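Local coordinates for protein erythromycin C-12 hydroxylase (Saccharopolyspora erythraea, PDB 2JJN) that hydroxylates erythromycin D at C-12 of its macrolactone ring to give erythromycin C, as a heme-containing cytochrome P450 monooxygenase, at residues 103-108 and 210-215; 116-121 and 360-365; 135-140 and 396-401; 284-289 and 315-320. The protein carries 2 engineered substitutions. All blocks are in the same frame, centred on the assembly; numbering follows the deposited sequence. Where two conformers were deposited one is given.

In the fold
From the N terminus, contact 1 comes first: residues 103-108, at the end of helix 94-105, later meet 210-215 at the start of helix 212-218. Contacts 2 and 3 open while that loop is still being made, on helix 115-127 and helix 135-140, and close only near the C terminus, against helix 356-374 and against the run into strand 400-402. Contacts 1, 2 and 3 therefore all cross one another. Contact 4 spans the shortest length of chain; it opens after contact 1 has closed and lies wholly within the chain spanned by contacts 2 and 3. It joins the turn after helix 274-284, beside the heme, to helix 316-320.

Contact 1: 103-108 and 210-215; sequences SSAFTP and DDLISR. With SO4 (sulfate ion), chain F.
Arg215 lies over Ala105, and its side chain can be followed outward from CB, which rests 3.7 Å from Ala105 CB. Beyond CB the chain runs extended and then bends about the CG-CD bond (chi3 61°), which brings the guanidinium edge round to the carbonyl of Ala105. NE donates to Ala105 O over 2.8 Å with an N-H...O angle of 164°, arriving in the carbonyl plane on a lone pair. NH2 adds a weak bond to the same oxygen and sits 3.6 Å from Thr107 CG2. On the other branch, NH1 forms a salt bridge to Asp210 OD1 at 3.1 Å, met on the syn side. Arg215, Asp210, Asp211 and Phe106 each have two deposited conformers; one is described. In the P450 fold this is where the end of helix 94-105, conventionally the C helix, meets the short helix 212-218 that precedes the long helix 228-259. The chain leaves the first helix through an inverse gamma turn centred on Phe106, a residue of the heme pocket. Leu212, its CG anti to the backbone N, brings CD1 to 3.3 Å from Ala105 O and 4.0 Å from Phe106 CB. Asp211 caps its helix through OD1, which accepts from Ser214 N.

Contact 2: 116-121 and 360-365; sequences PRIRDV and RLENRV
The two helix segments carrying Ile118 and Val365 run in broadly the same direction, with axes 9.7 Å apart at closest approach and a signed crossing angle of -40°. Ile118 supplies the apolar centre. Its CG1 stands anti to the carbonyl carbon (chi1 -67°), sending CD1 out to touch Leu361 CD2 at 3.6 Å and Glu362 CG at 3.9 Å, while the other branch, CG2, meets Val365 CG1 at 3.8 Å. That same valine methyl also lies 3.6 Å from Arg119 CA. Arg119 then bends at chi3 and folds its guanidinium over the valine, so that Val365 CG1 sits under one face, offset toward the rim, and Val365 CG2 is 3.7 Å from Arg119 NH2. Nearly in the plane of this group, Arg364 NH1 comes edge-on to Arg119 NH2 at 3.8 Å, with the two guanidinium planes 46° apart. The like charges are probably tolerated because Glu368 and Glu115 each form salt bridges with both arginines. Ile147 of helix 142-152 also packs on Ile118, and Thr246 of helix 228-259 touches Glu362, which places the pair of helices in the four-helix bundle at the core of the P450 fold.

Contact 3: 135-140 and 396-401; sequences LVDVLA and TRHLPV
Leu135 N donates to Leu399 O over 2.9 Å, joining the start of helix 135-140 to the run into strand 400-402. This is one end of the small antiparallel sheet in the P450 fold formed by strands 132-134, 400-402 and 378-379, in which 400-402 is the middle strand and the helix follows directly on 132-134. The N-H is fairly straight on the oxygen (158°), though it comes in from above the carbonyl plane. Around it the apolar side chains close up. Leu135 and Leu399 lie side by side and point the same way, their CD2 methyls 3.8 Å apart, and Val401 CG1 backs onto Leu135 CB. Val136 wedges its two branches against the incoming backbone: CG1 is 3.5 Å from Arg397 O, and CG2 is 3.6 Å from Leu399 N.

One shell further out, Asp134 organises both sides, its carboxylate taking hydrogen bonds from Val136 N and Asp137 N at the helix start and from Leu399 N and His398 ND1 opposite. With ND1 held there, the imidazole turns its edge to Asp137. Thr396 OG1 in turn donates to His398 O at 2.9 Å, tying back the loop before the strand. Asp137 OD1 lies in the plane of the His398 ring, 3.3 Å from CE1, with its carboxylate turned 84° to the imidazole.

Contact 4: 284-289 and 315-320; sequences YRPPFP and WVLSAN. With HEM (protoporphyrin IX containing Fe), chain B.
The turn that leaves helix 274-284, the K helix of the P450 fold, passes beside the heme before entering strand 290-295, and here Pro286 and Pro289 bear on Val316, Leu317 and Asn320 of the short helix 316-320. Pro289 O faces the N-terminal end of that helix. It accepts from Leu317 N at 3.0 Å and a nearly straight 169°, the donor tilted 18° from the carbonyl plane, and it also receives a CA-H...O contact from Trp315, the N-cap residue. Val316 N is closer still to this oxygen, but its angle is too poor for a bond. The proline ring follows the backbone, with Pro289 CB 3.7 Å from Leu317 CB. With CG anti to the backbone N (chi1 173°), Leu317 directs its CD1 branch to Pro286 CD, 3.7 Å away, the two side chains crossing at about a right angle. Asn320 meets Pro286 tip to tip, ND2 to CG 3.8 Å; that amide is held by hydrogen bonds to Arg283 O and Ser345 OG.

On the heme side, Pro287 CD lies 3.8 Å from heme CMB, and Phe288 turns its ring edge inward, CD1 being 3.8 Å from heme CHB. The ring stands on the face of the porphyrin where water 1 binds the iron at 2.2 Å, across from Cys353, the axial ligand. A loop from the K helix into a strand that lines the distal heme pocket is typical of P450s, and in this enzyme that strand carries Gln292, a substrate-binding residue.

Contact 1: 103-108 and 210-215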
# COMPACT_ATOMS: atom_id res chain seq x y z
N SER A 103 16.68 5.01 6.33
CA SER A 103 17.16 3.66 5.98
C SER A 103 18.18 3.18 7.01
O SER A 103 18.26 1.98 7.27
CB SER A 103 17.76 3.65 4.57
OG SER A 103 18.44 2.43 4.26
N SER A 104 18.96 4.11 7.57
CA SER A 104 19.98 3.73 8.55
C SER A 104 19.33 3.24 9.87
O SER A 104 19.93 2.53 10.66
CB SER A 104 20.95 4.89 8.79
OG SER A 104 20.34 5.90 9.60
N ALA A 105 18.08 3.60 10.08
CA ALA A 105 17.28 3.08 11.22
C ALA A 105 16.40 1.85 10.90
O ALA A 105 16.31 0.92 11.70
CB ALA A 105 16.40 4.19 11.74
N PHE A 106 15.63 1.96 9.81
CA PHE A 106 14.69 0.91 9.37
C PHE A 106 15.50 -0.05 8.49
O PHE A 106 15.44 0.03 7.27
CB PHE A 106 13.55 1.58 8.57
CG PHE A 106 12.38 0.65 8.29
CD1 PHE A 106 12.10 -0.42 9.12
CD2 PHE A 106 11.56 0.87 7.18
CE1 PHE A 106 11.02 -1.29 8.85
CE2 PHE A 106 10.48 0.02 6.90
CZ PHE A 106 10.21 -1.06 7.73
N THR A 107 16.27 -0.93 9.12
CA THR A 107 17.19 -1.80 8.38
C THR A 107 16.61 -3.18 7.99
O THR A 107 15.59 -3.61 8.53
CB THR A 107 18.45 -2.02 9.20
OG1 THR A 107 18.10 -2.72 10.39
CG2 THR A 107 19.09 -0.68 9.53
N PRO A 108 17.28 -3.90 7.06
CA PRO A 108 16.84 -5.28 6.72
C PRO A 108 16.63 -6.25 7.93
O PRO A 108 15.69 -7.11 7.92
CB PRO A 108 18.01 -5.79 5.86
CG PRO A 108 18.52 -4.53 5.16
CD PRO A 108 18.43 -3.45 6.23
N ASP A 210 16.21 0.75 21.54
CA ASP A 210 16.52 0.28 20.19
C ASP A 210 15.26 -0.02 19.40
O ASP A 210 15.36 -0.69 18.37
CB ASP A 210 17.42 -0.96 20.19
CG ASP A 210 18.17 -1.17 18.86
OD1 ASP A 210 18.69 -0.20 18.26
OD2 ASP A 210 18.25 -2.32 18.39
N ASP A 211 14.11 0.48 19.87
CA ASP A 211 12.92 0.52 18.98
C ASP A 211 13.17 1.47 17.79
O ASP A 211 14.16 2.22 17.77
CB ASP A 211 11.71 0.95 19.75
CG ASP A 211 11.92 2.40 20.35
OD1 ASP A 211 11.52 3.40 19.69
OD2 ASP A 211 12.62 2.57 21.41
N LEU A 212 12.28 1.46 16.80
CA LEU A 212 12.54 2.17 15.58
C LEU A 212 12.46 3.69 15.80
O LEU A 212 13.23 4.41 15.17
CB LEU A 212 11.62 1.70 14.44
CG LEU A 212 11.95 2.37 13.13
CD1 LEU A 212 13.28 1.95 12.57
CD2 LEU A 212 10.85 2.02 12.10
N ILE A 213 11.55 4.16 16.66
CA ILE A 213 11.53 5.63 16.98
C ILE A 213 12.88 6.06 17.55
O ILE A 213 13.44 7.07 17.12
CB ILE A 213 10.35 6.04 17.86
CG1 ILE A 213 9.06 5.92 17.02
CG2 ILE A 213 10.52 7.50 18.36
CD1 ILE A 213 7.83 6.26 17.84
N SER A 214 13.40 5.32 18.54
CA SER A 214 14.74 5.65 19.09
C SER A 214 15.80 5.65 18.02
O SER A 214 16.67 6.54 17.97
CB SER A 214 15.13 4.64 20.15
OG SER A 214 14.27 4.72 21.29
N ARG A 215 15.76 4.64 17.12
CA ARG A 215 16.75 4.60 16.08
C ARG A 215 16.60 5.76 15.10
O ARG A 215 17.61 6.28 14.62
CB ARG A 215 16.65 3.28 15.33
CG ARG A 215 17.05 2.09 16.20
CD ARG A 215 16.76 0.76 15.48
NE ARG A 215 17.51 0.66 14.24
CZ ARG A 215 18.77 0.24 14.16
NH1 ARG A 215 19.43 -0.15 15.25
NH2 ARG A 215 19.38 0.19 12.97
S SO4 F . 17.02 1.97 0.87
O1 SO4 F . 15.72 1.30 0.76
O2 SO4 F . 16.85 3.38 1.22
O3 SO4 F . 17.72 1.94 -0.40
O4 SO4 F . 17.80 1.25 1.88

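Contact 2: 116-121 and 360-365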
# COMPACT_ATOMS: atom_id res chain seq x y z
N PRO A 116 9.23 -14.16 13.94
CA PRO A 116 8.55 -14.90 15.01
C PRO A 116 7.36 -14.15 15.63
O PRO A 116 6.27 -14.77 15.89
CB PRO A 116 9.67 -15.15 16.04
CG PRO A 116 10.95 -15.08 15.24
CD PRO A 116 10.67 -13.98 14.20
N ARG A 117 7.50 -12.84 15.88
CA ARG A 117 6.35 -12.09 16.45
C ARG A 117 5.16 -12.02 15.47
O ARG A 117 3.98 -12.11 15.86
CB ARG A 117 6.77 -10.68 16.94
CG ARG A 117 5.60 -9.89 17.47
CD ARG A 117 5.01 -10.48 18.74
NE ARG A 117 4.04 -9.55 19.31
CZ ARG A 117 2.98 -9.89 20.04
NH1 ARG A 117 2.76 -11.17 20.35
NH2 ARG A 117 2.14 -8.95 20.48
N ILE A 118 5.47 -11.83 14.18
CA ILE A 118 4.44 -11.80 13.17
C ILE A 118 3.67 -13.15 13.19
O ILE A 118 2.44 -13.18 13.12
CB ILE A 118 5.00 -11.57 11.76
CG1 ILE A 118 5.58 -10.13 11.68
CG2 ILE A 118 3.91 -11.73 10.71
CD1 ILE A 118 6.48 -9.91 10.43
N ARG A 119 4.42 -14.22 13.25
CA ARG A 119 3.83 -15.56 13.27
C ARG A 119 3.00 -15.79 14.53
O ARG A 119 1.90 -16.33 14.49
CB ARG A 119 4.88 -16.63 13.10
CG ARG A 119 4.23 -18.02 12.78
CD ARG A 119 5.32 -19.06 12.49
NE ARG A 119 6.21 -18.64 11.42
CZ ARG A 119 5.88 -18.67 10.12
NH1 ARG A 119 4.66 -19.09 9.69
NH2 ARG A 119 6.81 -18.31 9.22
N ASP A 120 3.52 -15.37 15.67
CA ASP A 120 2.83 -15.49 16.95
C ASP A 120 1.50 -14.76 16.96
O ASP A 120 0.46 -15.30 17.32
CB ASP A 120 3.76 -14.91 18.02
CG ASP A 120 3.17 -14.96 19.41
OD1 ASP A 120 2.83 -16.07 19.84
OD2 ASP A 120 3.10 -13.91 20.11
N VAL A 121 1.51 -13.48 16.59
CA VAL A 121 0.28 -12.68 16.53
C VAL A 121 -0.71 -13.31 15.57
O VAL A 121 -1.88 -13.48 15.90
CB VAL A 121 0.62 -11.23 16.08
CG1 VAL A 121 -0.67 -10.45 15.74
CG2 VAL A 121 1.42 -10.51 17.18
N ARG A 360 6.17 -8.15 2.34
CA ARG A 360 6.32 -9.51 1.83
C ARG A 360 6.36 -10.51 2.99
O ARG A 360 5.83 -11.63 2.83
CB ARG A 360 7.59 -9.66 0.97
CG ARG A 360 7.37 -9.00 -0.40
CD ARG A 360 8.71 -8.90 -1.14
NE ARG A 360 8.45 -8.53 -2.55
CZ ARG A 360 9.19 -7.70 -3.27
NH1 ARG A 360 10.21 -7.07 -2.71
NH2 ARG A 360 8.87 -7.47 -4.57
N LEU A 361 7.02 -10.13 4.08
CA LEU A 361 7.15 -11.04 5.24
C LEU A 361 5.79 -11.22 5.93
O LEU A 361 5.37 -12.36 6.24
CB LEU A 361 8.19 -10.46 6.20
CG LEU A 361 8.40 -11.29 7.46
CD1 LEU A 361 8.90 -12.71 7.17
CD2 LEU A 361 9.38 -10.51 8.39
N GLU A 362 5.11 -10.13 6.16
CA GLU A 362 3.81 -10.23 6.82
C GLU A 362 2.82 -11.06 6.01
O GLU A 362 2.10 -11.90 6.57
CB GLU A 362 3.22 -8.85 7.06
CG GLU A 362 4.08 -7.98 7.98
CD GLU A 362 3.34 -6.73 8.42
OE1 GLU A 362 3.98 -5.66 8.57
OE2 GLU A 362 2.12 -6.77 8.59
N ASN A 363 2.83 -10.89 4.70
CA ASN A 363 1.82 -11.61 3.90
C ASN A 363 2.24 -13.07 3.67
O ASN A 363 1.36 -13.96 3.59
CB ASN A 363 1.55 -10.84 2.60
CG ASN A 363 0.65 -9.70 2.85
OD1 ASN A 363 -0.57 -9.89 2.87
ND2 ASN A 363 1.22 -8.53 3.12
N ARG A 364 3.54 -13.37 3.61
CA ARG A 364 3.99 -14.76 3.54
C ARG A 364 3.52 -15.48 4.80
O ARG A 364 2.92 -16.56 4.74
CB ARG A 364 5.52 -14.83 3.46
CG ARG A 364 5.99 -16.29 3.56
CD ARG A 364 7.50 -16.41 3.28
NE ARG A 364 8.37 -15.81 4.29
CZ ARG A 364 8.80 -16.42 5.41
NH1 ARG A 364 8.33 -17.62 5.78
NH2 ARG A 364 9.73 -15.82 6.17
N VAL A 365 3.86 -14.89 5.94
CA VAL A 365 3.55 -15.55 7.20
C VAL A 365 2.04 -15.70 7.36
O VAL A 365 1.54 -16.76 7.73
CB VAL A 365 4.17 -14.79 8.40
CG1 VAL A 365 3.69 -15.41 9.71
CG2 VAL A 365 5.69 -14.86 8.34

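Contact 3: 135-140 and 396-401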
# COMPACT_ATOMS: atom_id res chain seq x y z
N LEU A 135 -12.18 -11.93 7.74
CA LEU A 135 -10.73 -11.96 7.71
C LEU A 135 -10.12 -10.60 8.05
O LEU A 135 -9.05 -10.53 8.63
CB LEU A 135 -10.26 -12.38 6.31
CG LEU A 135 -8.75 -12.53 6.14
CD1 LEU A 135 -8.32 -13.70 6.94
CD2 LEU A 135 -8.40 -12.67 4.68
N VAL A 136 -10.80 -9.51 7.67
CA VAL A 136 -10.22 -8.19 7.90
C VAL A 136 -10.25 -7.85 9.41
O VAL A 136 -9.24 -7.54 10.02
CB VAL A 136 -10.95 -7.11 7.07
CG1 VAL A 136 -10.40 -5.72 7.41
CG2 VAL A 136 -10.81 -7.38 5.59
N ASP A 137 -11.44 -7.87 10.04
CA ASP A 137 -11.51 -7.58 11.45
C ASP A 137 -10.63 -8.50 12.30
O ASP A 137 -10.06 -8.06 13.31
CB ASP A 137 -12.95 -7.65 11.97
CG ASP A 137 -13.80 -6.49 11.57
OD1 ASP A 137 -13.30 -5.51 10.97
OD2 ASP A 137 -15.02 -6.60 11.82
N VAL A 138 -10.54 -9.79 11.89
CA VAL A 138 -9.88 -10.79 12.75
C VAL A 138 -8.36 -10.71 12.60
O VAL A 138 -7.62 -10.80 13.59
CB VAL A 138 -10.35 -12.22 12.45
CG1 VAL A 138 -9.44 -13.27 13.13
CG2 VAL A 138 -11.78 -12.39 12.96
N LEU A 139 -7.90 -10.56 11.35
CA LEU A 139 -6.46 -10.69 11.08
C LEU A 139 -5.89 -9.56 10.23
O LEU A 139 -4.84 -8.99 10.59
CB LEU A 139 -6.16 -12.02 10.37
CG LEU A 139 -4.67 -12.23 10.03
CD1 LEU A 139 -3.81 -12.27 11.29
CD2 LEU A 139 -4.43 -13.51 9.24
N ALA A 140 -6.50 -9.26 9.10
CA ALA A 140 -5.75 -8.45 8.11
C ALA A 140 -5.62 -7.03 8.62
O ALA A 140 -4.63 -6.35 8.33
CB ALA A 140 -6.41 -8.47 6.75
N THR A 396 -11.19 -4.71 -0.49
CA THR A 396 -12.49 -4.68 0.15
C THR A 396 -12.36 -4.29 1.61
O THR A 396 -11.37 -4.60 2.28
CB THR A 396 -13.22 -6.01 0.01
OG1 THR A 396 -12.48 -7.03 0.67
CG2 THR A 396 -13.38 -6.37 -1.49
N ARG A 397 -13.41 -3.64 2.12
CA ARG A 397 -13.39 -3.14 3.48
C ARG A 397 -13.50 -4.26 4.54
O ARG A 397 -12.95 -4.15 5.62
CB ARG A 397 -14.56 -2.18 3.70
CG ARG A 397 -14.41 -0.93 2.83
CD ARG A 397 -15.75 -0.25 2.49
NE ARG A 397 -16.47 0.10 3.71
CZ ARG A 397 -17.75 0.50 3.73
NH1 ARG A 397 -18.44 0.61 2.61
NH2 ARG A 397 -18.32 0.79 4.89
N HIS A 398 -14.22 -5.31 4.15
CA HIS A 398 -14.33 -6.51 4.93
C HIS A 398 -14.23 -7.70 4.04
O HIS A 398 -14.40 -7.57 2.82
CB HIS A 398 -15.67 -6.49 5.66
CG HIS A 398 -15.72 -5.41 6.68
ND1 HIS A 398 -15.03 -5.51 7.87
CD2 HIS A 398 -16.24 -4.16 6.64
CE1 HIS A 398 -15.15 -4.37 8.54
NE2 HIS A 398 -15.91 -3.55 7.83
N LEU A 399 -13.98 -8.86 4.61
CA LEU A 399 -13.93 -10.07 3.79
C LEU A 399 -14.42 -11.23 4.66
O LEU A 399 -13.65 -11.97 5.28
CB LEU A 399 -12.46 -10.34 3.32
CG LEU A 399 -12.47 -11.38 2.20
CD1 LEU A 399 -12.93 -10.77 0.85
CD2 LEU A 399 -11.07 -12.05 2.02
N PRO A 400 -15.74 -11.40 4.74
CA PRO A 400 -16.28 -12.55 5.44
C PRO A 400 -15.79 -13.80 4.76
O PRO A 400 -15.84 -13.91 3.52
CB PRO A 400 -17.80 -12.39 5.26
CG PRO A 400 -18.00 -10.94 4.87
CD PRO A 400 -16.76 -10.53 4.14
N VAL A 401 -15.27 -14.71 5.55
CA VAL A 401 -14.80 -15.98 4.98
C VAL A 401 -15.39 -17.16 5.74
O VAL A 401 -15.87 -17.05 6.88
CB VAL A 401 -13.24 -16.07 5.04
CG1 VAL A 401 -12.62 -15.03 4.09
CG2 VAL A 401 -12.76 -15.85 6.51

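Contact 4: 284-289 and 315-320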
# COMPACT_ATOMS: atom_id res chain seq x y z
N TYR A 284 -1.45 -8.69 -9.81
CA TYR A 284 -2.80 -8.83 -10.28
C TYR A 284 -3.77 -7.80 -9.66
O TYR A 284 -4.64 -7.26 -10.37
CB TYR A 284 -3.20 -10.30 -9.98
CG TYR A 284 -4.44 -10.80 -10.66
CD1 TYR A 284 -4.43 -11.08 -12.01
CD2 TYR A 284 -5.57 -11.07 -9.91
CE1 TYR A 284 -5.59 -11.61 -12.62
CE2 TYR A 284 -6.72 -11.60 -10.49
CZ TYR A 284 -6.71 -11.86 -11.81
OH TYR A 284 -7.91 -12.37 -12.32
N ARG A 285 -3.63 -7.59 -8.36
CA ARG A 285 -4.53 -6.71 -7.60
C ARG A 285 -3.67 -5.83 -6.66
O ARG A 285 -3.68 -5.98 -5.45
CB ARG A 285 -5.53 -7.56 -6.82
CG ARG A 285 -6.70 -8.03 -7.68
CD ARG A 285 -7.63 -8.89 -6.87
NE ARG A 285 -8.90 -9.05 -7.61
CZ ARG A 285 -9.56 -10.20 -7.76
NH1 ARG A 285 -9.12 -11.35 -7.23
NH2 ARG A 285 -10.71 -10.19 -8.44
N PRO A 286 -2.95 -4.89 -7.25
CA PRO A 286 -2.06 -3.98 -6.47
C PRO A 286 -2.89 -3.18 -5.47
O PRO A 286 -3.89 -2.61 -5.84
CB PRO A 286 -1.46 -3.05 -7.53
CG PRO A 286 -2.39 -3.13 -8.73
CD PRO A 286 -2.92 -4.58 -8.70
N PRO A 287 -2.49 -3.17 -4.19
CA PRO A 287 -3.25 -2.41 -3.21
C PRO A 287 -3.39 -0.94 -3.56
O PRO A 287 -4.45 -0.38 -3.32
CB PRO A 287 -2.44 -2.63 -1.93
CG PRO A 287 -1.83 -4.03 -2.12
CD PRO A 287 -1.47 -4.03 -3.56
N PHE A 288 -2.33 -0.34 -4.15
CA PHE A 288 -2.41 1.05 -4.59
C PHE A 288 -2.40 1.02 -6.12
O PHE A 288 -1.35 0.80 -6.72
CB PHE A 288 -1.19 1.83 -4.12
CG PHE A 288 -1.21 2.21 -2.69
CD1 PHE A 288 -0.05 2.07 -1.96
CD2 PHE A 288 -2.33 2.75 -2.10
CE1 PHE A 288 -0.01 2.48 -0.61
CE2 PHE A 288 -2.31 3.14 -0.74
CZ PHE A 288 -1.15 2.99 -0.02
N PRO A 289 -3.55 1.14 -6.75
CA PRO A 289 -3.57 1.04 -8.22
C PRO A 289 -3.03 2.26 -8.95
O PRO A 289 -2.76 2.18 -10.18
CB PRO A 289 -5.08 0.83 -8.51
CG PRO A 289 -5.77 1.43 -7.36
CD PRO A 289 -4.91 1.16 -6.16
N TRP A 315 -1.20 4.85 -13.49
CA TRP A 315 -2.06 3.70 -13.17
C TRP A 315 -1.25 2.41 -13.17
O TRP A 315 -1.12 1.70 -14.18
CB TRP A 315 -3.22 3.65 -14.15
CG TRP A 315 -4.33 4.60 -13.81
CD1 TRP A 315 -4.42 5.88 -14.20
CD2 TRP A 315 -5.48 4.30 -13.02
NE1 TRP A 315 -5.62 6.44 -13.70
CE2 TRP A 315 -6.27 5.48 -12.97
CE3 TRP A 315 -5.90 3.16 -12.31
CZ2 TRP A 315 -7.48 5.55 -12.26
CZ3 TRP A 315 -7.11 3.22 -11.62
CH2 TRP A 315 -7.89 4.40 -11.60
N VAL A 316 -0.68 2.12 -12.00
CA VAL A 316 0.06 0.85 -11.85
C VAL A 316 -0.86 -0.36 -12.17
O VAL A 316 -0.42 -1.35 -12.74
CB VAL A 316 0.70 0.77 -10.45
CG1 VAL A 316 1.01 -0.66 -10.05
CG2 VAL A 316 2.01 1.61 -10.50
N LEU A 317 -2.13 -0.28 -11.80
CA LEU A 317 -3.06 -1.38 -12.11
C LEU A 317 -3.12 -1.61 -13.60
O LEU A 317 -3.11 -2.77 -14.04
CB LEU A 317 -4.44 -1.04 -11.58
CG LEU A 317 -5.53 -2.04 -11.98
CD1 LEU A 317 -5.20 -3.47 -11.42
CD2 LEU A 317 -6.87 -1.55 -11.45
N SER A 318 -3.20 -0.53 -14.39
CA SER A 318 -3.25 -0.71 -15.85
C SER A 318 -1.91 -1.24 -16.38
O SER A 318 -1.88 -2.15 -17.23
CB SER A 318 -3.57 0.65 -16.44
OG SER A 318 -3.66 0.58 -17.88
N ALA A 319 -0.81 -0.67 -15.90
CA ALA A 319 0.54 -1.15 -16.30
C ALA A 319 0.67 -2.62 -16.03
O ALA A 319 1.26 -3.36 -16.85
CB ALA A 319 1.63 -0.37 -15.53
N ASN A 320 0.18 -3.07 -14.86
CA ASN A 320 0.34 -4.49 -14.49
C ASN A 320 -0.51 -5.43 -15.36
O ASN A 320 -0.27 -6.62 -15.37
CB ASN A 320 -0.05 -4.67 -13.04
CG ASN A 320 0.98 -4.13 -12.03
OD1 ASN A 320 2.04 -3.61 -12.39
ND2 ASN A 320 0.62 -4.26 -10.73
CHA HEM B . 6.44 3.81 -0.92
CHB HEM B . 3.26 0.31 -2.14
CHC HEM B . 3.88 -1.72 2.22
CHD HEM B . 6.39 2.18 3.70
C1A HEM B . 5.58 2.98 -1.61
C2A HEM B . 5.19 3.18 -3.01
C3A HEM B . 4.30 2.23 -3.34
C4A HEM B . 4.10 1.39 -2.17
CMA HEM B . 3.58 2.05 -4.70
CAA HEM B . 5.72 4.28 -3.95
CBA HEM B . 4.99 5.59 -3.75
CGA HEM B . 5.32 6.61 -4.85
O1A HEM B . 6.14 6.30 -5.75
O2A HEM B . 4.77 7.75 -4.75
C1B HEM B . 3.17 -0.56 -1.05
C2B HEM B . 2.42 -1.79 -1.04
C3B HEM B . 2.60 -2.36 0.17
C4B HEM B . 3.47 -1.47 0.93
CMB HEM B . 1.63 -2.23 -2.28
CAB HEM B . 2.03 -3.66 0.78
CBB HEM B . 1.82 -4.69 0.02
C1C HEM B . 4.61 -0.84 2.99
C2C HEM B . 4.98 -1.07 4.38
C3C HEM B . 5.68 0.01 4.79
C4C HEM B . 5.78 0.95 3.67
CMC HEM B . 4.61 -2.36 5.15
CAC HEM B . 6.27 0.33 6.18
CBC HEM B . 6.86 -0.59 6.94
C1D HEM B . 6.59 2.94 2.59
C2D HEM B . 7.28 4.19 2.62
C3D HEM B . 7.32 4.68 1.21
C4D HEM B . 6.63 3.69 0.44
CMD HEM B . 7.89 4.90 3.87
CAD HEM B . 7.94 5.98 0.68
CBD HEM B . 9.39 5.76 0.20
CGD HEM B . 9.92 7.02 -0.42
O1D HEM B . 9.15 7.95 -0.71
O2D HEM B . 11.15 7.08 -0.61
NA HEM B . 4.91 1.85 -1.13
NB HEM B . 3.77 -0.34 0.19
NC HEM B . 5.09 0.40 2.63
ND HEM B . 6.20 2.67 1.26
FE HEM B . 5.11 1.06 0.68
O HOH W 1 3.28 2.19 1.20